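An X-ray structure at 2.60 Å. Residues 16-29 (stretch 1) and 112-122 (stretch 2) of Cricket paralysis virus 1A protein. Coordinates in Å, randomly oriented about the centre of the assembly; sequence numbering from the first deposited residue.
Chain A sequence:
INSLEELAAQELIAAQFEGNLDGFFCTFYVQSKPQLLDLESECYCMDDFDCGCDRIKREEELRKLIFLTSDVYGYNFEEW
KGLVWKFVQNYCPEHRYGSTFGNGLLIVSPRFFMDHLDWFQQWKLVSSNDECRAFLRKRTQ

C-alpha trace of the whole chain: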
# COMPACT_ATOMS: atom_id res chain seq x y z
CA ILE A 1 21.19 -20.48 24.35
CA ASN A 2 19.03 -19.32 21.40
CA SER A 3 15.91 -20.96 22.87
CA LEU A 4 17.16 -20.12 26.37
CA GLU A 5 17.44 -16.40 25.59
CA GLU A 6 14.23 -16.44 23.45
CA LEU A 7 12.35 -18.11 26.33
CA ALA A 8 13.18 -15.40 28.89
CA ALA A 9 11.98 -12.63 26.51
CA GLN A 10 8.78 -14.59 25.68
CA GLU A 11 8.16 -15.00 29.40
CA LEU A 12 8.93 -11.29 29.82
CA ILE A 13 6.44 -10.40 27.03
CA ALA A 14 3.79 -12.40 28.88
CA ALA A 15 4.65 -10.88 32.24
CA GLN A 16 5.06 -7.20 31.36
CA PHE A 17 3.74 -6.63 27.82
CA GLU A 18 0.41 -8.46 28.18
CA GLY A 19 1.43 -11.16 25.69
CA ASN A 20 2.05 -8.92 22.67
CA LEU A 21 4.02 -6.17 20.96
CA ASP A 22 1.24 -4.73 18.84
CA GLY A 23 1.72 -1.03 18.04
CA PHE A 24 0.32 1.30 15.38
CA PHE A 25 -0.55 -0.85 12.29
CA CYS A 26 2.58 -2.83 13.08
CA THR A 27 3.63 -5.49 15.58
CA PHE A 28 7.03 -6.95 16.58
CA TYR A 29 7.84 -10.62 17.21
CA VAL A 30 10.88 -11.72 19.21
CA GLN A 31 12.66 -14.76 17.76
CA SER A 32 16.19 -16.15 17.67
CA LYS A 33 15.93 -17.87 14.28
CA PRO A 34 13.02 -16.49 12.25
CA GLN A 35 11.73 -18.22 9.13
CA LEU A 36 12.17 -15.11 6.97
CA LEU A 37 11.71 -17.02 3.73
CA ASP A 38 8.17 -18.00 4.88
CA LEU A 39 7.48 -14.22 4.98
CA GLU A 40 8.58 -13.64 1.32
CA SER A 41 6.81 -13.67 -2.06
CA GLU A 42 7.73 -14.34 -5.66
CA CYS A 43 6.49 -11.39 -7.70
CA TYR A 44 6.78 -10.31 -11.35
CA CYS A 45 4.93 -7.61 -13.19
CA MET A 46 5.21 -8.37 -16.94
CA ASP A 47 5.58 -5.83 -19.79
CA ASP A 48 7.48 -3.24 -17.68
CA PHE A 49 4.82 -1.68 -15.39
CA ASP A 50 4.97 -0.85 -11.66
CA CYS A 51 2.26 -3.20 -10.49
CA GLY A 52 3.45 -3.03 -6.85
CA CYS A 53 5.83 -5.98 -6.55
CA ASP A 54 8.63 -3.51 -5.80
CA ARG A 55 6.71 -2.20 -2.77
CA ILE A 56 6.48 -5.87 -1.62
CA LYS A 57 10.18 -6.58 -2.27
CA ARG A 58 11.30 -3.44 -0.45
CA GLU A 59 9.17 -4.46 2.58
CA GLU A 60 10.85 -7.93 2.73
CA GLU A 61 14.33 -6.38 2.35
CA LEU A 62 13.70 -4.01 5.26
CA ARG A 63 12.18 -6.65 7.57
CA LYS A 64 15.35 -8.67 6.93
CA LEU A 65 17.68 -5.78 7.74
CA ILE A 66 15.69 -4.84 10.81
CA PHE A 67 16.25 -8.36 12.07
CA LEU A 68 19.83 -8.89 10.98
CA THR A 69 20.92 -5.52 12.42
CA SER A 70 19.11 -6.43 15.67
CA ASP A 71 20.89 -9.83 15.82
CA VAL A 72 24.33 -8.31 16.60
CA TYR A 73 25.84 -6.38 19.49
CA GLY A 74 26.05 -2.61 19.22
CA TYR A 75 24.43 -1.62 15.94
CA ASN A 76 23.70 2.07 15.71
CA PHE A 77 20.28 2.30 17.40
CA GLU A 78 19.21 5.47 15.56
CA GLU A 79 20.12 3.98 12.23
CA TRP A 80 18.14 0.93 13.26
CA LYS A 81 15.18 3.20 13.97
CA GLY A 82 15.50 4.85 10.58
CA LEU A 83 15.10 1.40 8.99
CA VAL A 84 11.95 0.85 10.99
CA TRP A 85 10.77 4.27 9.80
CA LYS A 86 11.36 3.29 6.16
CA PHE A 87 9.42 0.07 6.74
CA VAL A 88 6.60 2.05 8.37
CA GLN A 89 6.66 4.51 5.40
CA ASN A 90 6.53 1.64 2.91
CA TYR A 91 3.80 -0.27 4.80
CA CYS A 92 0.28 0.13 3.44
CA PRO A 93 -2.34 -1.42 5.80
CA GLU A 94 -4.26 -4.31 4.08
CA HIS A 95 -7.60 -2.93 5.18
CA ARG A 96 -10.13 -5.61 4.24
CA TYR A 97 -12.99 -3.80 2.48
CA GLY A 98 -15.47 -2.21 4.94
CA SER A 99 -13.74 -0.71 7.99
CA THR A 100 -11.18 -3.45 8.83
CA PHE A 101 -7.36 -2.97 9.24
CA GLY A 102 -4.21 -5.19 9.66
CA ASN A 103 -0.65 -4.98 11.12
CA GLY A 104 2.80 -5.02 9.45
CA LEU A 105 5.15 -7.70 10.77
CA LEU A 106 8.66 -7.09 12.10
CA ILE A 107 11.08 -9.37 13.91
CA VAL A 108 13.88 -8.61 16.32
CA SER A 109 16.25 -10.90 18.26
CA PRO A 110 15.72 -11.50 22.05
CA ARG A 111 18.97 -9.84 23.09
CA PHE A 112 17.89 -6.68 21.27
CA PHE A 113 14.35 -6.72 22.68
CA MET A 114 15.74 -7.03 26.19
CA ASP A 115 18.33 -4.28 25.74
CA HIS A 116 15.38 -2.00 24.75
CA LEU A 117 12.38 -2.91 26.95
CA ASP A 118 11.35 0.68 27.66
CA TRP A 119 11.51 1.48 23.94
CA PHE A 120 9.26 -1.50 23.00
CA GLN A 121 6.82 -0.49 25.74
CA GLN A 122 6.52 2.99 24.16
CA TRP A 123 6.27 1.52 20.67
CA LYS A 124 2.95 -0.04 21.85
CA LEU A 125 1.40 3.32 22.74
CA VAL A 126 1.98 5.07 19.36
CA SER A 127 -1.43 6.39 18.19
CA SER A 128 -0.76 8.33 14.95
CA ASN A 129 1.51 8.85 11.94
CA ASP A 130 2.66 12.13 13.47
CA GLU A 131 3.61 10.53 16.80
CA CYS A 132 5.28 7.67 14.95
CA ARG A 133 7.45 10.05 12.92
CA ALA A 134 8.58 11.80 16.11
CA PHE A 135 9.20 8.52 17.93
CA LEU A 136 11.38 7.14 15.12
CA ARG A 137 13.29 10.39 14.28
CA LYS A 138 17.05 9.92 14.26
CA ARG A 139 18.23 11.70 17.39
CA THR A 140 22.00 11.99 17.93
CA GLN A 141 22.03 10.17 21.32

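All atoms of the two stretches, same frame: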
# COMPACT_ATOMS: atom_id res chain seq x y z
N GLN A 16 5.13 -8.67 31.34
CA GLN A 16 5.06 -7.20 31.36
C GLN A 16 4.49 -6.50 30.14
O GLN A 16 4.28 -5.29 30.20
CB GLN A 16 6.44 -6.65 31.63
CG GLN A 16 6.98 -7.05 32.98
CD GLN A 16 8.35 -6.47 33.21
OE1 GLN A 16 8.85 -5.69 32.40
NE2 GLN A 16 8.98 -6.86 34.32
N PHE A 17 4.24 -7.22 29.06
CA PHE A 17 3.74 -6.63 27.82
C PHE A 17 2.41 -7.24 27.41
O PHE A 17 1.98 -7.11 26.25
CB PHE A 17 4.77 -6.79 26.68
CG PHE A 17 6.05 -6.03 26.89
CD1 PHE A 17 7.07 -6.55 27.66
CD2 PHE A 17 6.25 -4.79 26.30
CE1 PHE A 17 8.27 -5.84 27.85
CE2 PHE A 17 7.44 -4.08 26.49
CZ PHE A 17 8.45 -4.61 27.27
N GLU A 18 1.75 -7.91 28.37
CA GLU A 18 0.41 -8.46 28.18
C GLU A 18 0.33 -9.36 26.94
O GLU A 18 -0.65 -9.30 26.17
CB GLU A 18 -0.62 -7.33 28.08
CG GLU A 18 -0.45 -6.22 29.11
CD GLU A 18 -1.58 -5.19 29.09
OE1 GLU A 18 -2.42 -5.22 28.15
OE2 GLU A 18 -1.63 -4.36 30.02
N GLY A 19 1.38 -10.17 26.75
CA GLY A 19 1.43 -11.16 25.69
C GLY A 19 1.65 -10.69 24.27
O GLY A 19 1.56 -11.49 23.35
N ASN A 20 1.92 -9.41 24.04
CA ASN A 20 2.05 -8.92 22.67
C ASN A 20 2.86 -7.64 22.53
O ASN A 20 3.03 -6.88 23.48
CB ASN A 20 0.68 -8.69 22.04
CG ASN A 20 0.07 -7.37 22.47
OD1 ASN A 20 0.19 -6.37 21.76
ND2 ASN A 20 -0.53 -7.35 23.65
N LEU A 21 3.33 -7.41 21.31
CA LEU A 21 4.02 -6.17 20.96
C LEU A 21 3.32 -5.53 19.79
O LEU A 21 3.97 -5.09 18.85
CB LEU A 21 5.48 -6.45 20.65
CG LEU A 21 6.29 -7.04 21.79
CD1 LEU A 21 7.59 -7.61 21.26
CD2 LEU A 21 6.55 -5.98 22.85
N ASP A 22 2.00 -5.45 19.85
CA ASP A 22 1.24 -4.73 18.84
C ASP A 22 1.37 -3.23 19.09
O ASP A 22 1.20 -2.78 20.22
CB ASP A 22 -0.24 -5.12 18.86
CG ASP A 22 -0.47 -6.61 18.63
OD1 ASP A 22 0.47 -7.33 18.24
OD2 ASP A 22 -1.61 -7.07 18.83
N GLY A 23 1.73 -2.49 18.04
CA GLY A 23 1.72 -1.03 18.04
C GLY A 23 0.78 -0.52 16.95
O GLY A 23 -0.22 -1.14 16.65
N PHE A 24 1.15 0.60 16.35
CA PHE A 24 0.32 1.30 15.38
C PHE A 24 0.44 0.72 13.96
O PHE A 24 1.40 1.01 13.24
CB PHE A 24 0.71 2.79 15.38
CG PHE A 24 -0.27 3.67 14.67
CD1 PHE A 24 -1.63 3.63 15.00
CD2 PHE A 24 0.16 4.56 13.69
CE1 PHE A 24 -2.54 4.45 14.35
CE2 PHE A 24 -0.76 5.38 13.03
CZ PHE A 24 -2.11 5.32 13.36
N PHE A 25 -0.54 -0.10 13.58
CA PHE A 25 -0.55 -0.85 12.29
C PHE A 25 0.72 -1.65 12.05
O PHE A 25 1.11 -1.88 10.90
CB PHE A 25 -0.86 0.06 11.10
CG PHE A 25 -2.18 0.75 11.21
CD1 PHE A 25 -3.36 -0.00 11.22
CD2 PHE A 25 -2.27 2.13 11.33
CE1 PHE A 25 -4.59 0.61 11.36
CE2 PHE A 25 -3.50 2.75 11.46
CZ PHE A 25 -4.66 1.99 11.48
N CYS A 26 1.35 -2.08 13.14
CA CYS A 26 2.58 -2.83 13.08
C CYS A 26 2.83 -3.48 14.43
O CYS A 26 2.67 -2.84 15.47
CB CYS A 26 3.75 -1.92 12.71
SG CYS A 26 5.24 -2.83 12.24
N THR A 27 3.25 -4.75 14.39
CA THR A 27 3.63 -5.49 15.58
C THR A 27 5.03 -6.12 15.42
O THR A 27 5.46 -6.43 14.31
CB THR A 27 2.55 -6.56 15.93
OG1 THR A 27 2.87 -7.17 17.18
CG2 THR A 27 2.45 -7.65 14.86
N PHE A 28 5.72 -6.30 16.55
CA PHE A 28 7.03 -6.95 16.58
C PHE A 28 6.88 -8.35 17.14
O PHE A 28 6.08 -8.56 18.05
CB PHE A 28 8.00 -6.20 17.50
CG PHE A 28 8.75 -5.10 16.85
CD1 PHE A 28 9.92 -5.36 16.15
CD2 PHE A 28 8.33 -3.78 16.99
CE1 PHE A 28 10.65 -4.33 15.57
CE2 PHE A 28 9.05 -2.75 16.41
CZ PHE A 28 10.21 -3.02 15.69
N TYR A 29 7.68 -9.29 16.62
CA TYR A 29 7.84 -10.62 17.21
C TYR A 29 9.27 -10.71 17.65
O TYR A 29 10.11 -9.99 17.11
CB TYR A 29 7.58 -11.72 16.18
CG TYR A 29 6.14 -11.99 15.77
CD1 TYR A 29 5.06 -11.23 16.25
CD2 TYR A 29 5.85 -13.01 14.86
CE1 TYR A 29 3.76 -11.49 15.86
CE2 TYR A 29 4.56 -13.28 14.44
CZ TYR A 29 3.51 -12.52 14.95
OH TYR A 29 2.22 -12.77 14.53
N PHE A 112 18.21 -8.04 21.65
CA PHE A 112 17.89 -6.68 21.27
C PHE A 112 16.63 -6.15 21.95
O PHE A 112 16.59 -5.00 22.41
CB PHE A 112 17.73 -6.62 19.76
CG PHE A 112 17.54 -5.24 19.23
CD1 PHE A 112 16.27 -4.67 19.18
CD2 PHE A 112 18.63 -4.51 18.79
CE1 PHE A 112 16.09 -3.40 18.69
CE2 PHE A 112 18.45 -3.23 18.30
CZ PHE A 112 17.19 -2.68 18.25
N PHE A 113 15.60 -7.00 21.96
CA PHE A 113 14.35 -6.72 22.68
C PHE A 113 14.59 -6.40 24.15
O PHE A 113 14.04 -5.46 24.67
CB PHE A 113 13.38 -7.88 22.56
CG PHE A 113 12.19 -7.77 23.48
CD1 PHE A 113 11.26 -6.76 23.31
CD2 PHE A 113 12.01 -8.67 24.54
CE1 PHE A 113 10.15 -6.66 24.15
CE2 PHE A 113 10.90 -8.58 25.37
CZ PHE A 113 9.97 -7.57 25.18
N MET A 114 15.47 -7.18 24.78
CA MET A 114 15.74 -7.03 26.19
C MET A 114 16.79 -5.99 26.53
O MET A 114 16.86 -5.56 27.67
CB MET A 114 16.11 -8.38 26.78
CG MET A 114 14.93 -9.34 26.70
SD MET A 114 15.16 -10.85 27.64
CE MET A 114 16.66 -11.52 26.91
N ASP A 115 17.58 -5.54 25.56
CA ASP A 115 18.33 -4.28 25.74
C ASP A 115 17.48 -3.02 25.55
O ASP A 115 17.97 -1.93 25.80
CB ASP A 115 19.56 -4.22 24.83
CG ASP A 115 20.61 -5.27 25.20
OD1 ASP A 115 20.59 -5.74 26.35
OD2 ASP A 115 21.46 -5.63 24.35
N HIS A 116 16.22 -3.15 25.12
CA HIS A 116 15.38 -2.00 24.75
C HIS A 116 13.92 -2.13 25.22
O HIS A 116 13.01 -1.67 24.54
CB HIS A 116 15.45 -1.75 23.24
CG HIS A 116 16.83 -1.48 22.73
ND1 HIS A 116 17.65 -2.47 22.22
CD2 HIS A 116 17.55 -0.34 22.66
CE1 HIS A 116 18.80 -1.94 21.84
NE2 HIS A 116 18.76 -0.65 22.09
N LEU A 117 13.73 -2.68 26.41
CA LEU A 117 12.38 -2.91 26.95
C LEU A 117 11.52 -1.64 27.03
O LEU A 117 10.37 -1.63 26.60
CB LEU A 117 12.49 -3.53 28.34
CG LEU A 117 13.10 -4.94 28.38
CD1 LEU A 117 13.48 -5.29 29.80
CD2 LEU A 117 12.15 -5.99 27.81
N ASP A 118 12.08 -0.58 27.57
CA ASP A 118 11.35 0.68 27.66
C ASP A 118 10.91 1.13 26.29
O ASP A 118 9.75 1.50 26.10
CB ASP A 118 12.19 1.76 28.34
CG ASP A 118 12.40 1.51 29.82
OD1 ASP A 118 11.50 0.91 30.47
OD2 ASP A 118 13.45 1.92 30.37
N TRP A 119 11.82 1.07 25.32
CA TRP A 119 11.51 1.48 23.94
C TRP A 119 10.34 0.67 23.35
O TRP A 119 9.46 1.25 22.75
CB TRP A 119 12.75 1.38 23.06
CG TRP A 119 12.57 2.00 21.72
CD1 TRP A 119 12.89 3.26 21.35
CD2 TRP A 119 12.01 1.37 20.55
NE1 TRP A 119 12.56 3.47 20.03
CE2 TRP A 119 12.01 2.33 19.52
CE3 TRP A 119 11.47 0.09 20.29
CZ2 TRP A 119 11.53 2.06 18.26
CZ3 TRP A 119 10.99 -0.18 19.03
CH2 TRP A 119 11.02 0.80 18.03
N PHE A 120 10.35 -0.64 23.52
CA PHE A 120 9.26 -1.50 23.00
C PHE A 120 7.92 -1.30 23.71
O PHE A 120 6.87 -1.56 23.15
CB PHE A 120 9.64 -2.98 23.03
CG PHE A 120 10.51 -3.37 21.89
CD1 PHE A 120 9.97 -3.51 20.63
CD2 PHE A 120 11.88 -3.51 22.06
CE1 PHE A 120 10.79 -3.81 19.55
CE2 PHE A 120 12.69 -3.82 21.00
CZ PHE A 120 12.15 -3.97 19.75
N GLN A 121 8.00 -0.86 24.96
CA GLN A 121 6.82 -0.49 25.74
C GLN A 121 6.19 0.82 25.20
O GLN A 121 4.96 0.93 25.10
CB GLN A 121 7.23 -0.39 27.22
CG GLN A 121 6.07 -0.48 28.19
CD GLN A 121 5.46 -1.87 28.26
OE1 GLN A 121 6.01 -2.77 28.89
NE2 GLN A 121 4.29 -2.04 27.62
N GLN A 122 7.03 1.78 24.80
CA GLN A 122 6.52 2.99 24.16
C GLN A 122 6.00 2.75 22.75
O GLN A 122 4.95 3.27 22.39
CB GLN A 122 7.56 4.08 24.11
CG GLN A 122 7.04 5.38 23.47
CD GLN A 122 5.72 5.94 24.03
OE1 GLN A 122 5.33 5.67 25.18
NE2 GLN A 122 5.04 6.77 23.22

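Stretch 1 leaves a helix at Phe 17 and reverses at once. A type I' beta turn runs from Phe 17 to Asn 20, closed by a backbone hydrogen bond from Asn 20 N to Phe 17 O (3.2 Å). Glu 18 and Gly 19 both have positive phi, a conformation that glycine adopts easily. Residues 26-29 form a strand. Two backbone bonds fold the strand against the preceding loop: Gly 23 N to Cys 26 O (2.8 Å) and Phe 28 N to Leu 21 O (3.1 Å).

Stretch 2 begins at the end of one helix and enters a second at Leu 117. His 116 is the N-cap residue. Its ND1 donates to Phe 112 O (2.7 Å), which ties the link to the first helix. In the second helix, Phe 120 N bonds to His 116 O (3.0 Å) and Gln 121 N to Leu 117 O (3.0 Å).

The backbones stay apart. The nearest CA atoms are those of Phe 17 and Gln 121, at 7.2 Å, and of Leu 21 and Phe 120, at 7.3 Å. Side chains fill the gap, and 439 Å² of surface is buried, summed over both sides. The contact is mainly apolar.

Phe 17 is the centre of it, with 107 Å² covered. Its CB points toward stretch 2, and chi1 is in the m well. Phe 113 lies over one face of its ring, with Phe 17 CE1 3.6 Å from Phe 113 CZ. The two ring planes meet obliquely, at 56°. The side chain of Gln 121 covers the opposite face. At the ring edge, Phe 17 CZ is 3.6 Å from Leu 117 O, while Phe 17 CE1 is 3.9 Å from Leu 117 CD2. A flat, wholly apolar ring suits this narrow site.

Leu 21 extends the apolar patch. Its CD2 lies 3.9 Å from Phe 113 CE1 and 4.3 Å from Phe 120 CB. A branched aliphatic side chain thus reaches residues from both helices.

Phe 28 brings the strand into the contact. The edge of Phe 120 meets its face, with planes at 89° and centroids 4.9 Å apart. The closest atoms are Phe 28 CD2 and Phe 120 CE1, at 3.6 Å. Trp 119 starts sideways, but its end comes nearer: Trp 119 CZ3 is 4.2 Å from Phe 28 CE2.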